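Local coordinates for phosphocarrier protein HPr (Mycoplasma capricolum, PDB 1PCH), which carries phosphoryl groups as the general, non-sugar-specific component of the phosphoenolpyruvate-dependent sugar phosphotransferase system, at residues S19-E24 with T83-G88; I62-N67 with Q71-I76. All blocks are in the same frame, centred on the assembly; numbering follows the deposited sequence.

Contact 1: residues S19-E24 with T83-G88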
loop_
_atom_site.group_PDB
_atom_site.type_symbol
_atom_site.label_atom_id
_atom_site.label_comp_id
_atom_site.label_asym_id
_atom_site.label_seq_id
_atom_site.Cartn_x
_atom_site.Cartn_y
_atom_site.Cartn_z
ATOM N N SER A 19 1.447 -8.767 2.847
ATOM C CA SER A 19 0.759 -9.357 4.001
ATOM C C SER A 19 0.729 -8.376 5.156
ATOM O O SER A 19 -0.310 -8.258 5.809
ATOM C CB SER A 19 1.407 -10.666 4.410
ATOM O OG SER A 19 2.623 -10.505 5.061
ATOM N N VAL A 20 1.857 -7.737 5.424
ATOM C CA VAL A 20 2.012 -6.751 6.464
ATOM C C VAL A 20 1.140 -5.532 6.238
ATOM O O VAL A 20 0.478 -4.977 7.091
ATOM C CB VAL A 20 3.471 -6.338 6.701
ATOM C CG1 VAL A 20 3.535 -5.293 7.789
ATOM C CG2 VAL A 20 4.290 -7.565 7.069
ATOM N N LEU A 21 1.116 -5.094 4.964
ATOM C CA LEU A 21 0.258 -3.968 4.614
ATOM C C LEU A 21 -1.216 -4.313 4.744
ATOM O O LEU A 21 -1.945 -3.494 5.277
ATOM C CB LEU A 21 0.535 -3.508 3.195
ATOM C CG LEU A 21 1.908 -2.759 3.089
ATOM C CD1 LEU A 21 2.209 -2.770 1.551
ATOM C CD2 LEU A 21 1.699 -1.320 3.554
ATOM N N ALA A 22 -1.626 -5.469 4.260
ATOM C CA ALA A 22 -3.047 -5.862 4.342
ATOM C C ALA A 22 -3.491 -5.897 5.789
ATOM O O ALA A 22 -4.582 -5.446 6.127
ATOM C CB ALA A 22 -3.220 -7.205 3.680
ATOM N N LYS A 23 -2.604 -6.408 6.653
ATOM C CA LYS A 23 -2.915 -6.494 8.081
ATOM C C LYS A 23 -3.119 -5.102 8.657
ATOM O O LYS A 23 -3.996 -4.791 9.448
ATOM C CB LYS A 23 -1.708 -7.152 8.801
ATOM C CG LYS A 23 -1.782 -6.925 10.326
ATOM C CD LYS A 23 -0.652 -7.623 11.034
ATOM C CE LYS A 23 -0.744 -7.550 12.545
ATOM N NZ LYS A 23 0.585 -7.811 13.189
ATOM N N GLU A 24 -2.155 -4.240 8.324
ATOM C CA GLU A 24 -2.192 -2.879 8.841
ATOM C C GLU A 24 -3.371 -2.109 8.335
ATOM O O GLU A 24 -4.107 -1.463 9.084
ATOM C CB GLU A 24 -0.889 -2.136 8.558
ATOM C CG GLU A 24 -0.933 -0.757 9.249
ATOM C CD GLU A 24 -0.477 -0.910 10.701
ATOM O OE1 GLU A 24 -0.033 -2.031 11.061
ATOM O OE2 GLU A 24 -0.495 0.107 11.397
ATOM N N THR A 83 8.997 -1.761 5.943
ATOM C CA THR A 83 9.227 -3.062 5.283
ATOM C C THR A 83 10.246 -2.856 4.151
ATOM O O THR A 83 10.587 -3.762 3.408
ATOM C CB THR A 83 7.939 -3.692 4.825
ATOM O OG1 THR A 83 7.193 -2.807 3.983
ATOM C CG2 THR A 83 7.050 -4.133 5.968
ATOM N N ALA A 84 10.775 -1.648 4.054
ATOM C CA ALA A 84 11.769 -1.359 3.000
ATOM C C ALA A 84 11.160 -1.426 1.627
ATOM O O ALA A 84 11.808 -1.690 0.605
ATOM C CB ALA A 84 12.973 -2.293 3.150
ATOM N N LEU A 85 9.836 -1.201 1.513
ATOM C CA LEU A 85 9.239 -1.270 0.173
ATOM C C LEU A 85 9.533 0.000 -0.622
ATOM O O LEU A 85 9.506 0.072 -1.841
ATOM C CB LEU A 85 7.718 -1.385 0.351
ATOM C CG LEU A 85 6.924 -1.772 -0.885
ATOM C CD1 LEU A 85 7.300 -3.168 -1.384
ATOM C CD2 LEU A 85 5.397 -1.837 -0.471
ATOM N N ILE A 86 9.657 1.081 0.126
ATOM C CA ILE A 86 9.869 2.392 -0.380
ATOM C C ILE A 86 10.984 3.025 0.462
ATOM O O ILE A 86 11.333 2.439 1.496
ATOM C CB ILE A 86 8.617 3.297 -0.381
ATOM C CG1 ILE A 86 8.200 3.830 0.997
ATOM C CG2 ILE A 86 7.463 2.567 -1.046
ATOM C CD1 ILE A 86 7.087 4.837 0.950
ATOM N N GLN A 87 11.458 4.145 -0.000
ATOM C CA GLN A 87 12.498 4.868 0.754
ATOM C C GLN A 87 11.884 5.892 1.648
ATOM O O GLN A 87 10.889 6.567 1.353
ATOM C CB GLN A 87 13.536 5.380 -0.214
ATOM C CG GLN A 87 14.269 4.162 -0.878
ATOM C CD GLN A 87 15.608 4.624 -1.429
ATOM O OE1 GLN A 87 16.569 3.865 -1.461
ATOM N NE2 GLN A 87 15.632 5.885 -1.820
ATOM N N GLY A 88 12.413 6.001 2.884
ATOM C CA GLY A 88 11.765 7.018 3.749
ATOM C C GLY A 88 12.334 8.407 3.414
ATOM O O GLY A 88 13.269 8.469 2.591
ATOM O OXT GLY A 88 11.845 9.389 4.006
#
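T83 meets V20 through methyl groups. T83 CG2 lies 4.1 Å from V20 CG1, and the two side chains run past each other in opposite directions. With chi1 179°, anti to the backbone N, V20 CG1 is the branch that meets T83. In T83, chi1 of 55° tucks OG1 in over the backbone. This rotation sends the methyl to V20 and the hydroxyl back to the last turn of helix 69-82. There OG1 is hydrogen-bonded to the carbonyl O of T79, with a weak second bond to that of M80. The methyl packs, while the hydroxyl is satisfied by T79 O.

L21 makes the deeper touch. Its CD1 is 3.9 Å from CD2 of L85, and the two buried leucines cross at a slant. No hydrogen bond joins the two segments, so the contact is apolar packing.

Past helix 69-82, A84 is the first residue to leave helical angles, with positive phi (66°) in a Schellman motif. After this turn the CB of L85, like that of T83, points toward 19-24. The side chain of L85 is about 5 Å from that of H14, the active-site residue that becomes the pros-phosphohistidine intermediate. L85 also packs on I7, L13 and P17, and its backbone is hydrogen-bonded to T8. The contact joins helix 15-25 to the C-terminal segment after helix 69-82, beside the loop that follows strand 2-6.

Contact 2: residues I62-N67 with Q71-I76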
loop_
_atom_site.group_PDB
_atom_site.type_symbol
_atom_site.label_atom_id
_atom_site.label_comp_id
_atom_site.label_asym_id
_atom_site.label_seq_id
_atom_site.Cartn_x
_atom_site.Cartn_y
_atom_site.Cartn_z
ATOM N N ILE A 62 -1.543 5.628 -2.720
ATOM C CA ILE A 62 -2.421 5.087 -1.706
ATOM C C ILE A 62 -3.433 6.197 -1.328
ATOM O O ILE A 62 -3.039 7.343 -1.070
ATOM C CB ILE A 62 -1.699 4.620 -0.450
ATOM C CG1 ILE A 62 -0.621 3.601 -0.688
ATOM C CG2 ILE A 62 -2.704 4.137 0.591
ATOM C CD1 ILE A 62 -1.117 2.263 -1.136
ATOM N N GLN A 63 -4.687 5.847 -1.413
ATOM C CA GLN A 63 -5.782 6.750 -1.147
ATOM C C GLN A 63 -6.609 6.174 0.034
ATOM O O GLN A 63 -6.987 5.025 -0.064
ATOM C CB GLN A 63 -6.729 6.890 -2.340
ATOM C CG GLN A 63 -7.830 7.928 -2.152
ATOM C CD GLN A 63 -7.730 9.032 -3.221
ATOM O OE1 GLN A 63 -7.248 10.119 -2.926
ATOM N NE2 GLN A 63 -8.150 8.727 -4.438
ATOM N N ALA A 64 -6.779 6.985 1.043
ATOM C CA ALA A 64 -7.584 6.522 2.206
ATOM C C ALA A 64 -8.797 7.468 2.284
ATOM O O ALA A 64 -8.630 8.684 2.183
ATOM C CB ALA A 64 -6.761 6.573 3.449
ATOM N N ASP A 65 -9.968 6.909 2.418
ATOM C CA ASP A 65 -11.178 7.729 2.523
ATOM C C ASP A 65 -11.983 7.211 3.700
ATOM O O ASP A 65 -12.317 6.039 3.862
ATOM C CB ASP A 65 -11.953 7.809 1.238
ATOM C CG ASP A 65 -11.062 8.187 0.048
ATOM O OD1 ASP A 65 -10.512 9.312 0.054
ATOM O OD2 ASP A 65 -10.886 7.342 -0.864
ATOM N N GLY A 66 -12.206 8.137 4.633
ATOM C CA GLY A 66 -12.911 7.704 5.818
ATOM C C GLY A 66 -12.477 8.464 7.023
ATOM O O GLY A 66 -11.617 9.334 6.990
ATOM N N ASN A 67 -13.122 8.130 8.138
ATOM C CA ASN A 67 -12.930 8.903 9.354
ATOM C C ASN A 67 -11.573 8.855 9.932
ATOM O O ASN A 67 -11.135 9.786 10.622
ATOM C CB ASN A 67 -14.090 8.685 10.291
ATOM C CG ASN A 67 -13.756 7.938 11.553
ATOM O OD1 ASN A 67 -13.535 6.728 11.515
ATOM N ND2 ASN A 67 -13.728 8.679 12.673
ATOM N N GLN A 71 -4.876 9.003 9.882
ATOM C CA GLN A 71 -3.972 8.109 10.621
ATOM C C GLN A 71 -3.531 6.961 9.691
ATOM O O GLN A 71 -2.393 6.591 9.657
ATOM C CB GLN A 71 -4.657 7.530 11.854
ATOM C CG GLN A 71 -5.124 8.461 12.894
ATOM C CD GLN A 71 -5.876 7.777 14.050
ATOM O OE1 GLN A 71 -6.723 6.916 13.841
ATOM N NE2 GLN A 71 -5.553 8.179 15.260
ATOM N N ALA A 72 -4.522 6.452 8.972
ATOM C CA ALA A 72 -4.335 5.339 8.061
ATOM C C ALA A 72 -3.204 5.623 7.085
ATOM O O ALA A 72 -2.360 4.771 6.847
ATOM C CB ALA A 72 -5.612 5.012 7.323
ATOM N N ILE A 73 -3.214 6.802 6.481
ATOM C CA ILE A 73 -2.166 7.101 5.483
ATOM C C ILE A 73 -0.790 7.081 6.094
ATOM O O ILE A 73 0.175 6.498 5.569
ATOM C CB ILE A 73 -2.494 8.467 4.847
ATOM C CG1 ILE A 73 -3.456 8.310 3.648
ATOM C CG2 ILE A 73 -1.288 9.248 4.437
ATOM C CD1 ILE A 73 -2.862 7.476 2.559
ATOM N N GLN A 74 -0.651 7.650 7.305
ATOM C CA GLN A 74 0.646 7.652 7.975
ATOM C C GLN A 74 1.080 6.252 8.366
ATOM O O GLN A 74 2.261 5.899 8.228
ATOM C CB GLN A 74 0.657 8.601 9.164
ATOM C CG GLN A 74 0.341 10.031 8.848
ATOM C CD GLN A 74 1.238 10.683 7.817
ATOM O OE1 GLN A 74 2.361 10.250 7.594
ATOM N NE2 GLN A 74 0.753 11.792 7.260
ATOM N N ALA A 75 0.095 5.482 8.863
ATOM C CA ALA A 75 0.346 4.125 9.293
ATOM C C ALA A 75 0.862 3.302 8.103
ATOM O O ALA A 75 1.882 2.649 8.222
ATOM C CB ALA A 75 -0.848 3.498 9.936
ATOM N N ILE A 76 0.166 3.439 6.977
ATOM C CA ILE A 76 0.553 2.730 5.761
ATOM C C ILE A 76 1.911 3.203 5.221
ATOM O O ILE A 76 2.762 2.413 4.863
ATOM C CB ILE A 76 -0.531 2.819 4.701
ATOM C CG1 ILE A 76 -1.843 2.148 5.077
ATOM C CG2 ILE A 76 -0.004 2.291 3.347
ATOM C CD1 ILE A 76 -1.717 0.738 5.564
#
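A72 and I73 pack on A64, in the open-faced beta sandwich of HPr, where helices lie on one face of a four-stranded antiparallel sheet. Strand 59-65 and helix 69-82 are consecutive. The chain reverses between them, and the axes of 62-65 and 71-76 run at 150°, close to antiparallel. Their closest approach is 8.4 Å.

A72 comes first on the helix. Its CB stands 4.3 Å from A64 CB, a meeting of two small methyls. A72 also touches I32 of strand 31-36 and F28.

I73 does most on the helix side. Its CB does not point straight at the strand, but the end of the side chain reaches it. With chi1 at -87° and chi2 at -61°, CG1 comes within 3.7 Å of A64 CB, and CD1 extends on to I62. There CD1 is 3.9 Å from I62 CG2 and 3.6 Å from I62 O. The I62 and I73 side chains lie alongside, heading opposite ways. F3 of the edge strand 2-6 also touches both isoleucines, while the I62 backbone is hydrogen-bonded to F3.

I76, one turn after A72, closes the contact. It also packs on L21 and A25 of helix 15-25. All five touching residues are buried and no hydrogen bond crosses. I62 CG2, anti to its own backbone N, reaches I76 CG2 at 4.3 Å.

From the N terminus, strand 2-6 leads to the active-site loop and then to helix 15-25, which holds the first half of contact 1. The chain next passes through strands 31-36 and 39-42 and helix 46-52, and enters strand 59-65. Contact 2 closes a short loop there, from 62-67 straight to 71-76. Helix 69-82 then runs on to 83-88, where contact 1 closes a much longer loop that encloses contact 2 without crossing it. Contact 1 ties a helix to the C-terminal segment; contact 2 ties helix to sheet. Their centres are about 13 Å apart, yet they touch: L21 CD2 lies 4.0 Å from I76 CG2, and E24 OE2 3.7 Å from A75 CB.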